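Local coordinates for protein walker-type atpase (PDB 2QEN) that is of unknown cellular function but binds ADP and magnesium and is probably an ATP-binding ATPase of the P-loop class, at residues K149-A153 with E187-Y191; G57-D61 with E80-I85; L52-P56 with S93-I97; G128-V132 with P163-I167. The protein carries 1 engineered substitution. All blocks are in the same frame, centred on the assembly; numbering follows the deposited sequence.

The four contacts illustrate how a P-loop ATPase domain is closed stage by stage along its chain. First to open is interaction 3, at the end of helix 44-54; before it closes on helix 88-95, interaction 2 has already opened and closed, packing helix 74-84 against strand 57-61, so the shorter loop lies within the longer. Both are complete before interaction 4 begins at G128. Interaction 4 pairs strands 130-135 and 165-171, and within its span interaction 1 starts on helix 149-161, closing later at E187-Y191, so these two cross. Interactions 2 and 3 meet where L52 packs on strand 57-61, and both reach interaction 4 at F130 and I131; interaction 1 touches none of them.

Interaction 1: residues K149-A153 with E187-Y191; sequences KELLA and ESPLY
P189 is the centre of this contact: its CA-CB bond points at the first turn of helix 149-161, and its CA lies 5.1 Å from the CA of A153. It occupies the second position of a type I turn from S188 to Y191, closed by Y191 N to S188 O at 2.9 Å. The OG of S188 also accepts from L190 N at 3.2 Å, an ST turn, and itself donates to L181 O. The proline ring, C-gamma exo, lies against L152, whose CB is 3.9 Å from P189 CD, and against A153, whose CA is 3.6 Å from P189 CB. L152 (chi1 m, chi2 t) brings CD2 to 4.1 Å from L190 CD1 and also packs on F180 and L181 of helix 174-181. K149, extended with every chi at t, lays CG 4.1 Å from P189 CG. The contact is thus apolar packing of a proline-containing turn, in the loop before strand 196-199, on the first turn of the crossover helix of a beta-alpha-beta unit.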
loop_
_atom_site.group_PDB
_atom_site.type_symbol
_atom_site.label_atom_id
_atom_site.label_comp_id
_atom_site.label_asym_id
_atom_site.label_seq_id
_atom_site.Cartn_x
_atom_site.Cartn_y
_atom_site.Cartn_z
ATOM N N LYS A 149 3.649 -19.877 -3.086
ATOM C CA LYS A 149 4.905 -20.219 -3.773
ATOM C C LYS A 149 4.756 -20.310 -5.290
ATOM O O LYS A 149 5.704 -20.025 -6.042
ATOM C CB LYS A 149 5.480 -21.531 -3.222
ATOM C CG LYS A 149 6.796 -21.957 -3.873
ATOM C CD LYS A 149 7.256 -23.321 -3.379
ATOM C CE LYS A 149 8.677 -23.621 -3.844
ATOM N NZ LYS A 149 9.216 -24.851 -3.190
ATOM N N GLU A 150 3.568 -20.722 -5.726
ATOM C CA GLU A 150 3.207 -20.733 -7.139
ATOM C C GLU A 150 3.303 -19.329 -7.732
ATOM O O GLU A 150 3.647 -19.184 -8.900
ATOM C CB GLU A 150 1.787 -21.280 -7.346
ATOM C CG GLU A 150 1.561 -22.705 -6.868
ATOM C CD GLU A 150 1.009 -22.782 -5.447
ATOM O OE1 GLU A 150 1.129 -21.807 -4.667
ATOM O OE2 GLU A 150 0.436 -23.828 -5.111
ATOM N N LEU A 151 3.001 -18.299 -6.933
ATOM C CA LEU A 151 3.151 -16.905 -7.408
ATOM C C LEU A 151 4.612 -16.485 -7.505
ATOM O O LEU A 151 5.003 -15.838 -8.464
ATOM C CB LEU A 151 2.330 -15.903 -6.585
ATOM C CG LEU A 151 0.885 -15.789 -7.073
ATOM C CD1 LEU A 151 0.009 -15.250 -5.990
ATOM C CD2 LEU A 151 0.774 -14.927 -8.342
ATOM N N LEU A 152 5.421 -16.890 -6.532
ATOM C CA LEU A 152 6.869 -16.665 -6.593
ATOM C C LEU A 152 7.498 -17.333 -7.822
ATOM O O LEU A 152 8.326 -16.732 -8.488
ATOM C CB LEU A 152 7.545 -17.155 -5.313
ATOM C CG LEU A 152 7.042 -16.581 -3.984
ATOM C CD1 LEU A 152 7.743 -17.249 -2.817
ATOM C CD2 LEU A 152 7.192 -15.035 -3.932
ATOM N N ALA A 153 7.088 -18.571 -8.111
ATOM C CA ALA A 153 7.523 -19.291 -9.298
ATOM C C ALA A 153 7.089 -18.572 -10.582
ATOM O O ALA A 153 7.888 -18.411 -11.506
ATOM C CB ALA A 153 7.021 -20.742 -9.270
ATOM N N GLU A 187 15.500 -21.622 -1.256
ATOM C CA GLU A 187 14.271 -22.363 -1.517
ATOM C C GLU A 187 13.258 -21.537 -2.323
ATOM O O GLU A 187 12.426 -22.099 -3.040
ATOM C CB GLU A 187 13.666 -22.849 -0.195
ATOM C CG GLU A 187 14.562 -23.845 0.564
ATOM C CD GLU A 187 14.710 -25.170 -0.163
ATOM O OE1 GLU A 187 13.703 -25.628 -0.743
ATOM O OE2 GLU A 187 15.823 -25.755 -0.152
ATOM N N SER A 188 13.351 -20.212 -2.198
ATOM C CA SER A 188 12.519 -19.268 -2.947
ATOM C C SER A 188 12.819 -19.305 -4.443
ATOM O O SER A 188 13.982 -19.173 -4.848
ATOM C CB SER A 188 12.724 -17.841 -2.432
ATOM O OG SER A 188 12.057 -16.883 -3.254
ATOM N N PRO A 189 11.771 -19.485 -5.272
ATOM C CA PRO A 189 11.938 -19.421 -6.723
ATOM C C PRO A 189 12.552 -18.101 -7.198
ATOM O O PRO A 189 13.186 -18.077 -8.250
ATOM C CB PRO A 189 10.508 -19.580 -7.244
ATOM C CG PRO A 189 9.820 -20.374 -6.161
ATOM C CD PRO A 189 10.378 -19.794 -4.896
ATOM N N LEU A 190 12.391 -17.030 -6.416
ATOM C CA LEU A 190 12.960 -15.732 -6.758
ATOM C C LEU A 190 14.400 -15.527 -6.285
ATOM O O LEU A 190 14.933 -14.426 -6.398
ATOM C CB LEU A 190 12.075 -14.606 -6.215
ATOM C CG LEU A 190 10.783 -14.275 -6.962
ATOM C CD1 LEU A 190 10.054 -13.143 -6.253
ATOM C CD2 LEU A 190 11.071 -13.899 -8.398
ATOM N N TYR A 191 15.029 -16.573 -5.759
ATOM C CA TYR A 191 16.365 -16.441 -5.179
ATOM C C TYR A 191 17.365 -15.815 -6.151
ATOM O O TYR A 191 17.426 -16.200 -7.319
ATOM C CB TYR A 191 16.894 -17.789 -4.676
ATOM C CG TYR A 191 18.334 -17.730 -4.225
ATOM C CD1 TYR A 191 18.676 -17.177 -2.987
ATOM C CD2 TYR A 191 19.358 -18.213 -5.041
ATOM C CE1 TYR A 191 19.990 -17.107 -2.576
ATOM C CE2 TYR A 191 20.692 -18.162 -4.629
ATOM C CZ TYR A 191 20.999 -17.604 -3.402
ATOM O OH TYR A 191 22.312 -17.552 -2.992
#

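Interaction 2: residues G57-D61 with E80-I85; sequences GILID and ELQSTI
A helix laid across a strand can be held mainly by hydrocarbon contacts, as strand 57-61 and helix 80-84 illustrate. Their axes approach to 8.7 Å, with N-to-C directions at 132°; the nearest CA pairs are I58 with I85 (6.4 Å) and I60 with L81 (7.1 Å). Apolar contacts dominate. I58 (chi1 p, chi2 t) points at the helix, placing CD1 3.6 Å from L81 CD2 and CG2 3.9 Å from I85 CB, while I60 (chi1 m) brings CD1 to 3.4 Å from the same L81 CD2. T84 CG2 packs 3.9 Å from I58 CB and touches L59 O at 3.5 Å; I60 CG2 lies 4.1 Å from E80 CG. The two segments share no hydrogen bond; T84 (chi1 m) turns OG1 back to E80 O at 2.7 Å, leaving its methyl for the strand. L59 points the other way, to L48 and L52 of helix 44-54 and D135 of strand 130-135; L81 and I85 continue onto helix 113-127, so edge strand 57-61 lies between helices 44-54 and 74-84.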
loop_
_atom_site.group_PDB
_atom_site.type_symbol
_atom_site.label_atom_id
_atom_site.label_comp_id
_atom_site.label_asym_id
_atom_site.label_seq_id
_atom_site.Cartn_x
_atom_site.Cartn_y
_atom_site.Cartn_z
ATOM N N GLY A 57 -1.438 -1.467 -18.578
ATOM C CA GLY A 57 -1.214 -2.295 -17.417
ATOM C C GLY A 57 -2.508 -2.549 -16.693
ATOM O O GLY A 57 -3.537 -1.943 -17.001
ATOM N N ILE A 58 -2.446 -3.465 -15.737
ATOM C CA ILE A 58 -3.573 -3.800 -14.873
ATOM C C ILE A 58 -3.174 -3.785 -13.397
ATOM O O ILE A 58 -2.025 -4.078 -13.038
ATOM C CB ILE A 58 -4.212 -5.176 -15.237
ATOM C CG1 ILE A 58 -3.142 -6.273 -15.309
ATOM C CG2 ILE A 58 -5.016 -5.054 -16.518
ATOM C CD1 ILE A 58 -3.678 -7.638 -15.741
ATOM N N LEU A 59 -4.128 -3.420 -12.550
ATOM C CA LEU A 59 -3.906 -3.371 -11.110
ATOM C C LEU A 59 -4.798 -4.413 -10.441
ATOM O O LEU A 59 -6.032 -4.357 -10.548
ATOM C CB LEU A 59 -4.161 -1.949 -10.556
ATOM C CG LEU A 59 -3.954 -1.627 -9.063
ATOM C CD1 LEU A 59 -2.642 -2.174 -8.600
ATOM C CD2 LEU A 59 -3.972 -0.100 -8.793
ATOM N N ILE A 60 -4.159 -5.368 -9.769
ATOM C CA ILE A 60 -4.869 -6.395 -9.007
ATOM C C ILE A 60 -4.785 -6.094 -7.510
ATOM O O ILE A 60 -3.700 -6.075 -6.941
ATOM C CB ILE A 60 -4.308 -7.797 -9.300
ATOM C CG1 ILE A 60 -4.444 -8.112 -10.797
ATOM C CG2 ILE A 60 -5.050 -8.875 -8.473
ATOM C CD1 ILE A 60 -3.322 -8.914 -11.338
ATOM N N ASP A 61 -5.944 -5.862 -6.893
ATOM C CA ASP A 61 -6.058 -5.605 -5.458
ATOM C C ASP A 61 -6.061 -6.934 -4.681
ATOM O O ASP A 61 -7.088 -7.614 -4.575
ATOM C CB ASP A 61 -7.327 -4.789 -5.155
ATOM C CG ASP A 61 -7.324 -4.188 -3.740
ATOM O OD1 ASP A 61 -6.729 -4.789 -2.813
ATOM O OD2 ASP A 61 -7.916 -3.103 -3.552
ATOM N N GLU A 80 -10.156 -12.485 -11.661
ATOM C CA GLU A 80 -9.807 -11.066 -11.403
ATOM C C GLU A 80 -8.891 -10.444 -12.479
ATOM O O GLU A 80 -9.087 -9.302 -12.875
ATOM C CB GLU A 80 -9.214 -10.884 -9.993
ATOM C CG GLU A 80 -8.964 -9.433 -9.570
ATOM C CD GLU A 80 -10.239 -8.613 -9.343
ATOM O OE1 GLU A 80 -11.308 -9.195 -9.020
ATOM O OE2 GLU A 80 -10.165 -7.366 -9.468
ATOM N N LEU A 81 -7.893 -11.186 -12.943
ATOM C CA LEU A 81 -7.113 -10.772 -14.123
ATOM C C LEU A 81 -8.003 -10.538 -15.348
ATOM O O LEU A 81 -7.838 -9.545 -16.059
ATOM C CB LEU A 81 -6.049 -11.808 -14.464
ATOM C CG LEU A 81 -4.796 -11.876 -13.591
ATOM C CD1 LEU A 81 -4.188 -13.278 -13.610
ATOM C CD2 LEU A 81 -3.779 -10.849 -14.056
ATOM N N GLN A 82 -8.940 -11.459 -15.576
ATOM C CA GLN A 82 -9.893 -11.357 -16.675
ATOM C C GLN A 82 -10.767 -10.109 -16.589
ATOM O O GLN A 82 -10.910 -9.383 -17.577
ATOM C CB GLN A 82 -10.783 -12.600 -16.733
ATOM C CG GLN A 82 -10.099 -13.847 -17.293
ATOM C CD GLN A 82 -10.983 -15.078 -17.208
ATOM O OE1 GLN A 82 -11.691 -15.287 -16.222
ATOM N NE2 GLN A 82 -10.949 -15.897 -18.245
ATOM N N SER A 83 -11.347 -9.859 -15.414
ATOM C CA SER A 83 -12.278 -8.743 -15.252
ATOM C C SER A 83 -11.576 -7.385 -15.200
ATOM O O SER A 83 -12.166 -6.375 -15.553
ATOM C CB SER A 83 -13.190 -8.941 -14.035
ATOM O OG SER A 83 -12.458 -8.883 -12.823
ATOM N N THR A 84 -10.318 -7.365 -14.778
ATOM C CA THR A 84 -9.571 -6.112 -14.680
ATOM C C THR A 84 -9.135 -5.585 -16.050
ATOM O O THR A 84 -9.065 -4.375 -16.263
ATOM C CB THR A 84 -8.360 -6.226 -13.718
ATOM O OG1 THR A 84 -8.821 -6.653 -12.430
ATOM C CG2 THR A 84 -7.695 -4.885 -13.536
ATOM N N ILE A 85 -8.838 -6.495 -16.967
ATOM C CA ILE A 85 -8.466 -6.107 -18.328
ATOM C C ILE A 85 -9.673 -5.991 -19.254
ATOM O O ILE A 85 -9.524 -5.638 -20.420
ATOM C CB ILE A 85 -7.365 -7.043 -18.929
ATOM C CG1 ILE A 85 -6.567 -6.324 -20.031
ATOM C CG2 ILE A 85 -7.947 -8.365 -19.398
ATOM C CD1 ILE A 85 -5.221 -6.981 -20.333
#

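Interaction 3: residues L52-P56 with S93-I97; sequences LNERP and SKFKI
The end of helix 88-95 meets the end of helix 44-54 mainly through K94 and F95. K94 points toward the other segment, all four chi angles at t, and its NZ donates to N53 O at 3.0 Å. The same NZ donates to water 1 at 2.7 Å, and that water makes a weak 3.4 Å bond to L52 O. Next, F95 (chi1 m, chi2 -67°) lays its ring under P56, their CA atoms 7.1 Å apart. P56 CG stands 3.8 Å from the ring centroid and 16° off its normal, a CH-pi contact over the face; E54 O lies at the ring edge, 3.9 Å from F95 CE1. At K96 the chain leaves helical geometry with positive phi (56°), and I97 turns inward to L123 and L127 of helix 113-127. Near a helix C terminus, whose dipole favours positive charge, a cationic amine thus meets the carbonyl of N53 directly and that of L52 only through a weakly held water, while the proline-aromatic pair supplies the apolar half.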
loop_
_atom_site.group_PDB
_atom_site.type_symbol
_atom_site.label_atom_id
_atom_site.label_comp_id
_atom_site.label_asym_id
_atom_site.label_seq_id
_atom_site.Cartn_x
_atom_site.Cartn_y
_atom_site.Cartn_z
ATOM N N LEU A 52 -0.479 3.975 -14.216
ATOM C CA LEU A 52 -1.091 3.053 -15.182
ATOM C C LEU A 52 -2.098 3.743 -16.099
ATOM O O LEU A 52 -2.407 3.214 -17.163
ATOM C CB LEU A 52 -1.752 1.849 -14.490
ATOM C CG LEU A 52 -0.820 0.907 -13.719
ATOM C CD1 LEU A 52 -1.631 -0.055 -12.833
ATOM C CD2 LEU A 52 0.084 0.147 -14.675
ATOM N N ASN A 53 -2.602 4.912 -15.688
ATOM C CA ASN A 53 -3.538 5.689 -16.513
ATOM C C ASN A 53 -2.930 6.014 -17.878
ATOM O O ASN A 53 -3.630 6.056 -18.887
ATOM C CB ASN A 53 -3.965 6.977 -15.793
ATOM C CG ASN A 53 -5.125 7.697 -16.489
ATOM O OD1 ASN A 53 -6.154 7.090 -16.812
ATOM N ND2 ASN A 53 -4.969 9.010 -16.701
ATOM N N GLU A 54 -1.616 6.222 -17.899
ATOM C CA GLU A 54 -0.906 6.590 -19.126
ATOM C C GLU A 54 -0.165 5.419 -19.771
ATOM O O GLU A 54 0.232 5.500 -20.935
ATOM C CB GLU A 54 0.058 7.753 -18.846
ATOM C CG GLU A 54 -0.655 9.107 -18.737
ATOM C CD GLU A 54 0.223 10.206 -18.153
ATOM O OE1 GLU A 54 1.177 10.641 -18.834
ATOM O OE2 GLU A 54 -0.048 10.638 -17.016
ATOM N N ARG A 55 0.002 4.339 -19.014
ATOM C CA ARG A 55 0.791 3.185 -19.428
ATOM C C ARG A 55 -0.039 1.904 -19.358
ATOM O O ARG A 55 -0.641 1.633 -18.311
ATOM C CB ARG A 55 2.022 3.038 -18.518
ATOM C CG ARG A 55 3.054 4.153 -18.663
ATOM C CD ARG A 55 3.890 4.252 -17.419
ATOM N NE ARG A 55 4.582 5.534 -17.289
ATOM C CZ ARG A 55 4.041 6.657 -16.800
ATOM N NH1 ARG A 55 2.769 6.699 -16.416
ATOM N NH2 ARG A 55 4.778 7.766 -16.711
ATOM N N PRO A 56 -0.053 1.101 -20.449
ATOM C CA PRO A 56 -0.834 -0.145 -20.498
ATOM C C PRO A 56 -0.443 -1.092 -19.367
ATOM O O PRO A 56 0.740 -1.457 -19.210
ATOM C CB PRO A 56 -0.460 -0.765 -21.855
ATOM C CG PRO A 56 0.115 0.321 -22.642
ATOM C CD PRO A 56 0.699 1.328 -21.702
ATOM N N SER A 93 -8.929 0.165 -27.871
ATOM C CA SER A 93 -9.251 1.474 -28.434
ATOM C C SER A 93 -8.333 2.556 -27.853
ATOM O O SER A 93 -7.869 3.428 -28.585
ATOM C CB SER A 93 -10.730 1.815 -28.207
ATOM O OG SER A 93 -11.002 3.179 -28.487
ATOM N N LYS A 94 -8.073 2.482 -26.546
ATOM C CA LYS A 94 -7.237 3.461 -25.847
ATOM C C LYS A 94 -5.768 3.378 -26.260
ATOM O O LYS A 94 -5.126 4.395 -26.521
ATOM C CB LYS A 94 -7.358 3.291 -24.326
ATOM C CG LYS A 94 -6.710 4.414 -23.514
ATOM C CD LYS A 94 -6.599 4.051 -22.048
ATOM C CE LYS A 94 -6.441 5.291 -21.169
ATOM N NZ LYS A 94 -6.321 4.938 -19.709
ATOM N N PHE A 95 -5.239 2.157 -26.303
ATOM C CA PHE A 95 -3.829 1.952 -26.593
ATOM C C PHE A 95 -3.580 1.505 -28.025
ATOM O O PHE A 95 -2.445 1.252 -28.403
ATOM C CB PHE A 95 -3.204 0.996 -25.576
ATOM C CG PHE A 95 -3.224 1.528 -24.176
ATOM C CD1 PHE A 95 -2.454 2.644 -23.830
ATOM C CD2 PHE A 95 -4.026 0.938 -23.205
ATOM C CE1 PHE A 95 -2.481 3.159 -22.534
ATOM C CE2 PHE A 95 -4.052 1.438 -21.898
ATOM C CZ PHE A 95 -3.278 2.550 -21.564
ATOM N N LYS A 96 -4.648 1.432 -28.818
ATOM C CA LYS A 96 -4.564 1.090 -30.241
ATOM C C LYS A 96 -3.859 -0.244 -30.460
ATOM O O LYS A 96 -2.821 -0.309 -31.114
ATOM C CB LYS A 96 -3.911 2.226 -31.042
ATOM C CG LYS A 96 -4.658 3.555 -30.952
ATOM C CD LYS A 96 -5.851 3.627 -31.903
ATOM C CE LYS A 96 -6.758 4.802 -31.539
ATOM N NZ LYS A 96 -7.647 5.248 -32.660
ATOM N N ILE A 97 -4.438 -1.296 -29.884
ATOM C CA ILE A 97 -3.912 -2.665 -29.968
ATOM C C ILE A 97 -4.733 -3.504 -30.950
ATOM O O ILE A 97 -5.964 -3.512 -30.892
ATOM C CB ILE A 97 -3.936 -3.366 -28.582
ATOM C CG1 ILE A 97 -3.049 -2.622 -27.582
ATOM C CG2 ILE A 97 -3.490 -4.823 -28.703
ATOM C CD1 ILE A 97 -3.431 -2.828 -26.116
HETATM O O HOH W 1 -5.448 2.627 -18.626
#

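Interaction 4: residues G128-V132 with P163-I167; sequences GEFIV and PNLKI
Parallel strands pair here in register: F130 with L165, I131 with K166 and V132 with I167, CA-CA 4.8 to 5.0 Å, the short axes 4.7 Å apart and inclined by 28°. The backbone ladder runs F130 N to N164 O, K166 N to F130 O and V132 N to K166 O, each 2.9 Å, so F130 and K166 spend both N and O on this partner. V132 also makes a backbone hydrogen bond with I168. I131 instead bonds outward to P56 and I58, and I167 to P32 and T34. CA-H...O contacts fill between the rungs, the shortest from I167 CA to V132 O at 3.2 Å. This is the strand pairing of a beta-alpha-beta crossover through helix 149-161, inside the parallel 2-3-4-1-5 sheet of this P-loop domain; strand 130-135 runs on to D135, a magnesium ligand in a structure of this protein but not in this model. G128, with positive phi (116°), offers its O to N164 ND2 at 2.9 Å. E129 OE2 takes K166 NZ at 3.1 Å in a salt bridge and a hydrogen bond from water 2 at 3.2 Å, which also donates to P163 O at 2.7 Å. K166 NZ (chi1 m, chi2 m) has a further acceptor in L28 O. On the F130 face, L165 CD1 lies at the F130 ring edge, 4.0 Å from F130 CD2, and 4.2 Å from V132 CG2.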
loop_
_atom_site.group_PDB
_atom_site.type_symbol
_atom_site.label_atom_id
_atom_site.label_comp_id
_atom_site.label_asym_id
_atom_site.label_seq_id
_atom_site.Cartn_x
_atom_site.Cartn_y
_atom_site.Cartn_z
ATOM N N GLY A 128 5.401 -2.493 -26.546
ATOM C CA GLY A 128 6.707 -2.159 -25.988
ATOM C C GLY A 128 6.864 -2.863 -24.659
ATOM O O GLY A 128 7.839 -3.595 -24.443
ATOM N N GLU A 129 5.851 -2.688 -23.809
ATOM C CA GLU A 129 5.841 -3.146 -22.427
ATOM C C GLU A 129 4.395 -3.263 -21.959
ATOM O O GLU A 129 3.564 -2.403 -22.285
ATOM C CB GLU A 129 6.498 -2.067 -21.568
ATOM C CG GLU A 129 7.149 -2.536 -20.321
ATOM C CD GLU A 129 8.233 -1.586 -19.898
ATOM O OE1 GLU A 129 7.913 -0.531 -19.316
ATOM O OE2 GLU A 129 9.420 -1.900 -20.146
ATOM N N PHE A 130 4.109 -4.307 -21.181
ATOM C CA PHE A 130 2.848 -4.403 -20.449
ATOM C C PHE A 130 3.100 -4.561 -18.938
ATOM O O PHE A 130 3.943 -5.368 -18.522
ATOM C CB PHE A 130 1.961 -5.527 -21.004
ATOM C CG PHE A 130 0.561 -5.513 -20.464
ATOM C CD1 PHE A 130 -0.411 -4.725 -21.046
ATOM C CD2 PHE A 130 0.221 -6.284 -19.340
ATOM C CE1 PHE A 130 -1.707 -4.698 -20.526
ATOM C CE2 PHE A 130 -1.077 -6.269 -18.824
ATOM C CZ PHE A 130 -2.046 -5.480 -19.429
ATOM N N ILE A 131 2.373 -3.791 -18.127
ATOM C CA ILE A 131 2.536 -3.845 -16.674
ATOM C C ILE A 131 1.437 -4.653 -15.968
ATOM O O ILE A 131 0.245 -4.443 -16.200
ATOM C CB ILE A 131 2.651 -2.423 -16.030
ATOM C CG1 ILE A 131 3.799 -1.618 -16.665
ATOM C CG2 ILE A 131 2.822 -2.506 -14.477
ATOM C CD1 ILE A 131 3.553 -0.099 -16.664
ATOM N N VAL A 132 1.858 -5.579 -15.106
ATOM C CA VAL A 132 0.943 -6.237 -14.175
ATOM C C VAL A 132 1.321 -5.794 -12.781
ATOM O O VAL A 132 2.438 -6.028 -12.340
ATOM C CB VAL A 132 0.993 -7.791 -14.259
ATOM C CG1 VAL A 132 -0.028 -8.415 -13.275
ATOM C CG2 VAL A 132 0.722 -8.251 -15.669
ATOM N N PRO A 163 10.387 -10.639 -21.307
ATOM C CA PRO A 163 11.024 -9.310 -21.336
ATOM C C PRO A 163 10.099 -8.134 -21.657
ATOM O O PRO A 163 10.448 -6.987 -21.377
ATOM C CB PRO A 163 12.095 -9.448 -22.431
ATOM C CG PRO A 163 11.637 -10.585 -23.286
ATOM C CD PRO A 163 10.913 -11.527 -22.373
ATOM N N ASN A 164 8.934 -8.393 -22.232
ATOM C CA ASN A 164 7.993 -7.302 -22.485
ATOM C C ASN A 164 6.924 -7.190 -21.414
ATOM O O ASN A 164 5.867 -6.601 -21.624
ATOM C CB ASN A 164 7.392 -7.462 -23.870
ATOM C CG ASN A 164 8.441 -7.393 -24.937
ATOM O OD1 ASN A 164 9.061 -8.397 -25.276
ATOM N ND2 ASN A 164 8.660 -6.204 -25.469
ATOM N N LEU A 165 7.215 -7.769 -20.255
ATOM C CA LEU A 165 6.283 -7.774 -19.162
ATOM C C LEU A 165 6.983 -7.251 -17.908
ATOM O O LEU A 165 8.077 -7.705 -17.566
ATOM C CB LEU A 165 5.746 -9.188 -18.962
ATOM C CG LEU A 165 4.458 -9.362 -18.163
ATOM C CD1 LEU A 165 3.271 -8.794 -18.943
ATOM C CD2 LEU A 165 4.254 -10.852 -17.847
ATOM N N LYS A 166 6.365 -6.264 -17.260
ATOM C CA LYS A 166 6.911 -5.693 -16.036
ATOM C C LYS A 166 5.922 -5.927 -14.901
ATOM O O LYS A 166 4.710 -5.856 -15.096
ATOM C CB LYS A 166 7.206 -4.195 -16.204
ATOM C CG LYS A 166 8.313 -3.881 -17.199
ATOM C CD LYS A 166 9.687 -4.379 -16.708
ATOM C CE LYS A 166 10.669 -4.508 -17.863
ATOM N NZ LYS A 166 11.379 -3.250 -18.134
ATOM N N ILE A 167 6.455 -6.224 -13.727
ATOM C CA ILE A 167 5.638 -6.540 -12.564
ATOM C C ILE A 167 5.989 -5.524 -11.465
ATOM O O ILE A 167 7.165 -5.249 -11.221
ATOM C CB ILE A 167 5.841 -8.006 -12.100
ATOM C CG1 ILE A 167 5.276 -8.993 -13.130
ATOM C CG2 ILE A 167 5.212 -8.257 -10.699
ATOM C CD1 ILE A 167 5.527 -10.439 -12.763
HETATM O O HOH W 2 10.591 -4.322 -21.903
#